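Local coordinates for computational Design of Enzyme (Synthetic construct, PDB 3TP4), which is a computationally designed protein on a glycosyl hydrolase family 26 TIM-barrel scaffold, probably built to carry an activated serine in a catalytic triad, at residues A[34-39]-A[322-327]; A[179-184]-A[246-251]; A[287-292]-A[328-333]. All coordinates share one frame; numbering follows the deposited sequence.

Contact 1 of 3, residues A[34-39]-A[322-327]; sequences FGHHGT and GENADA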
# COMPACT_ATOMS: atom_id res chain seq x y z
N PHE A 34 1.35 -16.52 -4.51
CA PHE A 34 2.75 -16.21 -4.22
C PHE A 34 3.22 -15.03 -5.07
O PHE A 34 3.03 -15.01 -6.28
CB PHE A 34 3.66 -17.41 -4.49
CG PHE A 34 5.12 -17.05 -4.42
CD1 PHE A 34 5.71 -16.78 -3.19
CD2 PHE A 34 5.89 -16.93 -5.58
CE1 PHE A 34 7.05 -16.43 -3.11
CE2 PHE A 34 7.23 -16.59 -5.52
CZ PHE A 34 7.82 -16.35 -4.29
N GLY A 35 3.83 -14.05 -4.42
CA GLY A 35 4.36 -12.89 -5.11
C GLY A 35 5.86 -12.73 -4.95
O GLY A 35 6.45 -13.21 -3.98
N HIS A 36 6.48 -12.07 -5.93
CA HIS A 36 7.92 -11.85 -5.89
C HIS A 36 8.22 -10.47 -6.45
O HIS A 36 7.67 -10.07 -7.48
CB HIS A 36 8.65 -12.93 -6.71
CG HIS A 36 10.14 -12.87 -6.60
ND1 HIS A 36 10.97 -13.11 -7.68
CD2 HIS A 36 10.95 -12.61 -5.55
CE1 HIS A 36 12.23 -12.99 -7.30
NE2 HIS A 36 12.25 -12.69 -6.01
N HIS A 37 9.09 -9.75 -5.75
CA HIS A 37 9.43 -8.36 -6.09
C HIS A 37 10.46 -8.30 -7.22
O HIS A 37 11.49 -8.99 -7.17
CB HIS A 37 9.96 -7.64 -4.85
CG HIS A 37 9.78 -6.16 -4.89
ND1 HIS A 37 8.58 -5.54 -4.63
CD2 HIS A 37 10.66 -5.16 -5.18
CE1 HIS A 37 8.72 -4.23 -4.74
NE2 HIS A 37 9.97 -3.98 -5.08
N GLY A 38 10.17 -7.49 -8.23
CA GLY A 38 11.05 -7.32 -9.38
C GLY A 38 11.37 -8.66 -10.02
O GLY A 38 12.53 -8.95 -10.34
N THR A 39 10.34 -9.47 -10.21
CA THR A 39 10.58 -10.88 -10.49
C THR A 39 11.13 -11.12 -11.88
O THR A 39 11.87 -12.08 -12.09
CB THR A 39 9.33 -11.75 -10.23
OG1 THR A 39 9.72 -13.12 -10.16
CG2 THR A 39 8.29 -11.56 -11.32
N GLY A 322 10.95 -10.92 -1.25
CA GLY A 322 11.79 -9.85 -1.74
C GLY A 322 12.54 -10.06 -3.05
O GLY A 322 12.55 -11.16 -3.62
N GLU A 323 13.20 -9.00 -3.50
CA GLU A 323 13.88 -9.00 -4.79
C GLU A 323 15.14 -9.89 -4.81
O GLU A 323 15.89 -9.96 -3.84
CB GLU A 323 14.25 -7.56 -5.16
CG GLU A 323 14.72 -7.38 -6.61
CD GLU A 323 14.74 -5.91 -7.02
OE1 GLU A 323 14.86 -5.04 -6.13
OE2 GLU A 323 14.61 -5.62 -8.24
N ASN A 324 15.37 -10.56 -5.93
CA ASN A 324 16.59 -11.35 -6.10
C ASN A 324 17.72 -10.51 -6.72
O ASN A 324 17.97 -10.60 -7.92
CB ASN A 324 16.30 -12.59 -6.95
CG ASN A 324 15.79 -13.76 -6.12
OD1 ASN A 324 15.24 -13.57 -5.04
ND2 ASN A 324 16.00 -14.97 -6.61
N ALA A 325 18.39 -9.70 -5.91
CA ALA A 325 19.37 -8.75 -6.43
C ALA A 325 20.67 -9.43 -6.85
O ALA A 325 21.10 -9.30 -7.99
CB ALA A 325 19.64 -7.66 -5.42
N ASP A 326 21.27 -10.17 -5.92
CA ASP A 326 22.53 -10.85 -6.21
C ASP A 326 22.77 -12.01 -5.25
O ASP A 326 21.96 -12.26 -4.35
CB ASP A 326 23.69 -9.85 -6.13
CG ASP A 326 23.67 -9.04 -4.86
OD1 ASP A 326 23.51 -9.63 -3.77
OD2 ASP A 326 23.80 -7.80 -4.94
N ALA A 327 23.88 -12.72 -5.44
CA ALA A 327 24.18 -13.91 -4.65
C ALA A 327 24.12 -13.62 -3.15
O ALA A 327 23.65 -14.46 -2.37
CB ALA A 327 25.56 -14.47 -5.02
O HOH W 1 13.69 -10.50 -8.13
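Asn324 OD1 is gripped by three N-H groups: the backbone amides of Phe331 and Val332 hold it from within its own loop, and His36 NE2 adds a weak third bond across the contact. The setting is the TIM-barrel wall, where strand 32-37 runs parallel to strand 318-321 and residues 322-327 open the loop that follows the latter. His36 NE2 stands 3.3 Å from Asn324 OD1, with a bent N-H...O angle of 140°. Ring and amide cross almost at right angles, their planes 80° apart. On the other side of the imidazole, Thr39 OG1 lies in the ring plane, 2.8 Å from His36 ND1; together with the weak bond at NE2, it would help to hold the ring's rotation. Asn324 ND2 bonds to Asp55.

His37 turns its ring elsewhere, ND1 to Glu320 and NE2 to Ser70, a geometry consistent with the relay of a designed Ser-His-Glu triad. Its CB packs here, 3.8 Å from Glu323 N. Its carbonyl faces the loop: Glu323 CA directs a C-H toward His37 O at 3.4 Å. Water 1 spans the same gap, 2.8 Å from His37 O and accepting from Asn324 N at 2.8 Å. The extended Glu323 side chain brings OE2 to Ser42 OG, and the same OE2 lies 4.1 Å from Gly38 CA, where a beta carbon would collide with it.

Contact 2 of 3, residues A[179-184]-A[246-251]; sequences SWFWWG and DTYDST. With ACY (acetic acid), chain C.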
# COMPACT_ATOMS: atom_id res chain seq x y z
N SER A 179 13.16 -5.88 9.90
CA SER A 179 12.47 -7.17 9.88
C SER A 179 10.98 -7.06 10.22
O SER A 179 10.19 -7.96 9.89
CB SER A 179 13.13 -8.19 10.83
OG SER A 179 14.06 -9.00 10.13
N TRP A 180 10.60 -5.98 10.90
CA TRP A 180 9.20 -5.76 11.24
C TRP A 180 8.58 -4.59 10.49
O TRP A 180 7.36 -4.44 10.50
CB TRP A 180 9.00 -5.56 12.75
CG TRP A 180 9.56 -6.67 13.57
CD1 TRP A 180 10.65 -6.60 14.41
CD2 TRP A 180 9.07 -8.01 13.65
NE1 TRP A 180 10.86 -7.82 15.01
CE2 TRP A 180 9.91 -8.71 14.56
CE3 TRP A 180 8.01 -8.70 13.05
CZ2 TRP A 180 9.72 -10.06 14.88
CZ3 TRP A 180 7.82 -10.04 13.36
CH2 TRP A 180 8.67 -10.71 14.28
N PHE A 181 9.42 -3.75 9.89
CA PHE A 181 8.96 -2.74 8.93
C PHE A 181 7.98 -1.69 9.49
O PHE A 181 7.07 -1.27 8.77
CB PHE A 181 8.31 -3.42 7.70
CG PHE A 181 9.16 -4.49 7.05
CD1 PHE A 181 10.07 -4.17 6.05
CD2 PHE A 181 9.04 -5.82 7.42
CE1 PHE A 181 10.84 -5.15 5.44
CE2 PHE A 181 9.81 -6.81 6.82
CZ PHE A 181 10.71 -6.48 5.83
N TRP A 182 8.14 -1.27 10.74
CA TRP A 182 7.31 -0.17 11.22
C TRP A 182 7.95 1.14 10.76
O TRP A 182 9.15 1.33 10.93
CB TRP A 182 7.22 -0.12 12.75
CG TRP A 182 6.62 -1.31 13.44
CD1 TRP A 182 6.60 -2.61 13.02
CD2 TRP A 182 5.97 -1.29 14.72
NE1 TRP A 182 5.98 -3.40 13.96
CE2 TRP A 182 5.58 -2.61 15.01
CE3 TRP A 182 5.68 -0.28 15.64
CZ2 TRP A 182 4.91 -2.95 16.19
CZ3 TRP A 182 5.01 -0.61 16.80
CH2 TRP A 182 4.64 -1.93 17.07
N TRP A 183 7.16 2.05 10.21
CA TRP A 183 7.70 3.36 9.86
C TRP A 183 7.69 4.21 11.11
O TRP A 183 6.63 4.67 11.54
CB TRP A 183 6.84 4.04 8.78
CG TRP A 183 7.48 5.30 8.24
CD1 TRP A 183 8.76 5.74 8.47
CD2 TRP A 183 6.87 6.28 7.38
NE1 TRP A 183 8.98 6.93 7.81
CE2 TRP A 183 7.84 7.28 7.13
CE3 TRP A 183 5.60 6.40 6.80
CZ2 TRP A 183 7.58 8.39 6.32
CZ3 TRP A 183 5.34 7.51 6.00
CH2 TRP A 183 6.33 8.48 5.77
N GLY A 184 8.85 4.41 11.73
CA GLY A 184 8.92 5.16 12.97
C GLY A 184 8.23 6.52 12.93
O GLY A 184 7.56 6.92 13.89
N ASP A 246 3.69 -7.20 7.24
CA ASP A 246 5.05 -7.42 6.76
C ASP A 246 5.89 -8.07 7.85
O ASP A 246 6.11 -7.48 8.91
CB ASP A 246 5.68 -6.09 6.35
CG ASP A 246 4.82 -5.30 5.38
OD1 ASP A 246 4.34 -5.89 4.39
OD2 ASP A 246 4.61 -4.10 5.61
N THR A 247 6.35 -9.29 7.60
CA THR A 247 7.09 -10.04 8.60
C THR A 247 8.19 -10.89 7.98
O THR A 247 7.90 -11.80 7.19
CB THR A 247 6.16 -10.97 9.40
OG1 THR A 247 5.16 -10.19 10.05
CG2 THR A 247 6.96 -11.74 10.44
N TYR A 248 9.43 -10.57 8.31
CA TYR A 248 10.57 -11.39 7.92
C TYR A 248 11.10 -12.08 9.17
O TYR A 248 11.03 -11.53 10.26
CB TYR A 248 11.66 -10.55 7.27
CG TYR A 248 11.42 -10.25 5.80
CD1 TYR A 248 10.14 -10.12 5.29
CD2 TYR A 248 12.49 -10.12 4.93
CE1 TYR A 248 9.92 -9.86 3.93
CE2 TYR A 248 12.28 -9.85 3.58
CZ TYR A 248 11.00 -9.72 3.09
OH TYR A 248 10.80 -9.47 1.74
N ASP A 249 11.60 -13.30 9.02
CA ASP A 249 12.16 -14.06 10.14
C ASP A 249 13.25 -14.98 9.63
O ASP A 249 13.18 -15.46 8.49
CB ASP A 249 11.06 -14.86 10.86
CG ASP A 249 11.62 -16.06 11.65
OD1 ASP A 249 11.96 -15.91 12.85
OD2 ASP A 249 11.71 -17.17 11.07
N SER A 250 14.27 -15.21 10.45
CA SER A 250 15.32 -16.16 10.10
C SER A 250 15.48 -17.29 11.13
O SER A 250 16.38 -18.12 11.00
CB SER A 250 16.66 -15.45 9.87
OG SER A 250 17.14 -14.89 11.07
N THR A 251 14.61 -17.33 12.14
CA THR A 251 14.67 -18.39 13.15
C THR A 251 13.85 -19.63 12.79
O THR A 251 14.26 -20.76 13.08
CB THR A 251 14.19 -17.92 14.54
OG1 THR A 251 12.77 -17.79 14.56
CG2 THR A 251 14.84 -16.59 14.92
C ACY C . 12.70 -4.26 13.21
O ACY C . 11.76 -4.05 12.38
OXT ACY C . 12.81 -3.55 14.25
CH3 ACY C . 13.62 -5.43 13.03
O HOH W 2 5.37 -1.72 6.62
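Phe181 and Tyr248 meet as a T-shaped pair, their centroids 5.1 Å apart and their planes at 74°. The edge of Phe181 does the touching: CE2 and CZ point at the Tyr248 face near its rim, with CE2 3.7 Å from Tyr248 CD1. At the flank of the same phenyl, Phe181 CD2 rests 3.5 Å from Asp246 CB, and the Asp246 carboxylate is turned 76° from the ring plane. That carboxylate is buried but well satisfied, by a salt bridge from OD2 to Arg171, a bond from OD1 to Thr281, and water 2, which lies between OD2 and Phe181 O.

Trp180 takes a different course, running alongside Thr247 so that the two side chains point the same way and Trp180 CZ3 comes 3.5 Å from Thr247 CG2. The backbones are joined by one nearly straight bond, Tyr248 N to Ser179 O at 3.1 Å and 173°. The O atom of a bound acetic acid molecule, probably from the crystallisation liquor, accepts from Trp180 N at 2.7 Å. The same oxygen takes a weak bond from the next amide, that of Phe181.

Within the TIM barrel, residues 179-184 lie in the loop between strand 168-174 and helix 184-188, with Trp183 at the N-cap of that helix. They rest against the end of strand 242-249, which has strands 213-217 and 282-285 as parallel neighbours, while Thr247 packs on Phe256 and Leu260 of helix 254-274.

Contact 3 of 3, residues A[287-292]-A[328-333]; sequences GGVGTN and GQHFVP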
# COMPACT_ATOMS: atom_id res chain seq x y z
N GLY A 287 17.18 -11.15 5.90
CA GLY A 287 18.49 -11.10 5.28
C GLY A 287 18.56 -11.92 4.00
O GLY A 287 19.60 -11.95 3.35
N GLY A 288 17.47 -12.59 3.65
CA GLY A 288 17.44 -13.36 2.42
C GLY A 288 17.99 -14.76 2.63
O GLY A 288 18.34 -15.13 3.74
N VAL A 289 18.07 -15.53 1.55
CA VAL A 289 18.50 -16.91 1.62
C VAL A 289 19.84 -17.11 0.92
O VAL A 289 20.27 -18.24 0.69
CB VAL A 289 17.46 -17.86 0.98
CG1 VAL A 289 16.12 -17.72 1.69
CG2 VAL A 289 17.32 -17.55 -0.50
N GLY A 290 20.49 -16.01 0.58
CA GLY A 290 21.79 -16.07 -0.08
C GLY A 290 22.94 -15.93 0.90
O GLY A 290 22.80 -16.21 2.09
N THR A 291 24.08 -15.48 0.38
CA THR A 291 25.34 -15.39 1.12
C THR A 291 25.24 -14.67 2.45
O THR A 291 25.71 -15.16 3.48
CB THR A 291 26.40 -14.67 0.27
OG1 THR A 291 26.60 -15.38 -0.95
CG2 THR A 291 27.71 -14.57 1.03
N ASN A 292 24.64 -13.48 2.43
CA ASN A 292 24.53 -12.67 3.62
C ASN A 292 23.28 -13.01 4.42
O ASN A 292 22.94 -12.32 5.39
CB ASN A 292 24.54 -11.19 3.25
CG ASN A 292 25.75 -10.81 2.41
OD1 ASN A 292 26.86 -11.33 2.63
ND2 ASN A 292 25.56 -9.93 1.44
N GLY A 328 24.60 -12.45 -2.76
CA GLY A 328 24.61 -12.08 -1.35
C GLY A 328 23.21 -11.80 -0.83
O GLY A 328 22.87 -12.18 0.29
N GLN A 329 22.40 -11.12 -1.64
CA GLN A 329 21.06 -10.73 -1.20
C GLN A 329 19.98 -11.15 -2.19
O GLN A 329 19.79 -10.51 -3.23
CB GLN A 329 20.98 -9.22 -0.96
CG GLN A 329 19.70 -8.79 -0.28
CD GLN A 329 19.65 -7.31 -0.04
OE1 GLN A 329 20.35 -6.53 -0.70
NE2 GLN A 329 18.82 -6.89 0.91
N HIS A 330 19.28 -12.22 -1.86
CA HIS A 330 18.15 -12.64 -2.67
C HIS A 330 17.19 -13.45 -1.80
O HIS A 330 17.58 -14.00 -0.78
CB HIS A 330 18.61 -13.41 -3.92
CG HIS A 330 19.32 -14.70 -3.63
ND1 HIS A 330 20.65 -14.76 -3.28
CD2 HIS A 330 18.89 -15.99 -3.68
CE1 HIS A 330 21.01 -16.02 -3.11
NE2 HIS A 330 19.96 -16.79 -3.35
N PHE A 331 15.92 -13.49 -2.20
CA PHE A 331 14.90 -14.03 -1.30
C PHE A 331 14.21 -15.28 -1.81
O PHE A 331 13.67 -16.05 -1.03
CB PHE A 331 13.90 -12.93 -0.93
CG PHE A 331 14.50 -11.84 -0.10
CD1 PHE A 331 15.21 -10.81 -0.70
CD2 PHE A 331 14.40 -11.88 1.28
CE1 PHE A 331 15.79 -9.81 0.08
CE2 PHE A 331 14.99 -10.88 2.06
CZ PHE A 331 15.67 -9.85 1.46
N VAL A 332 14.26 -15.48 -3.13
CA VAL A 332 13.85 -16.76 -3.72
C VAL A 332 15.10 -17.61 -3.97
O VAL A 332 15.99 -17.19 -4.70
CB VAL A 332 13.08 -16.56 -5.04
CG1 VAL A 332 12.93 -17.89 -5.80
CG2 VAL A 332 11.70 -15.89 -4.78
N PRO A 333 15.18 -18.80 -3.35
CA PRO A 333 16.35 -19.67 -3.54
C PRO A 333 16.59 -20.02 -5.00
O PRO A 333 15.65 -20.12 -5.78
CB PRO A 333 15.97 -20.95 -2.77
CG PRO A 333 14.92 -20.53 -1.81
CD PRO A 333 14.17 -19.40 -2.46
O HOH W 3 20.42 -13.19 0.85
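A single water, water 3, sits inside a ring of main-chain atoms contributed by both segments. It accepts from Gly290 N at 2.8 Å and from His330 N at 3.1 Å, and faces Gly287 O and Gly328 O as acceptors. The segments belong to the loops that follow two successive strands of the TIM barrel, 282-285 and 318-321, and the water fills in where their backbones do not bond directly. Two direct bonds flank it. Val289 N gives its hydrogen to His330 O at 2.8 Å, approaching nearly along the C=O axis. Asn292 N meets Gly328 O at 3.1 Å, in the carbonyl plane on a lone pair.

His330 turns one face of its imidazole under the chain at Val289 and Gly290, with Gly290 N 3.7 Å above the ring plane and offset toward the rim. Its CG takes the crowded position between backbone N and carbonyl carbon (chi1 64°). There ND1 bonds to Asp326 O and NE2 to Asp337, a pairing that would favour a protonated, positively charged ring. An alanine here would remove both bonds and the flat support beneath Gly290, and would probably loosen the two loops against each other.

Glycines let the backbone come this close. Gly288 CA lies 3.9 Å from the centroid of the Phe331 ring, 27° off its normal, a CH-pi contact over the face. Beyond the histidine, Val289 CG2 packs 4.0 Å from Pro333 CG.

In the fold
All three contacts lie in the barrel domain. Contacts 1 and 3 have centres about 10 Å apart and share the loop after strand 318-321, and their side chains also meet where His36 CD2 packs 3.5 Å from Val332 CG2. Contact 2, centred about 17 Å from contact 1 and about 16 Å from contact 3, reaches both through one tyrosine: Tyr248 OH comes 3.3 Å from Gly322 N, and Tyr248 CE2 packs 3.3 Å from Phe331 CE2. Contact 1 contains His37 of the probable designed triad with Ser70 and Glu320; Tyr248 and Phe331 lie near that site without touching it. Along the chain, contact 2 is nested within contact 1, whereas contact 3 alternates with contact 1.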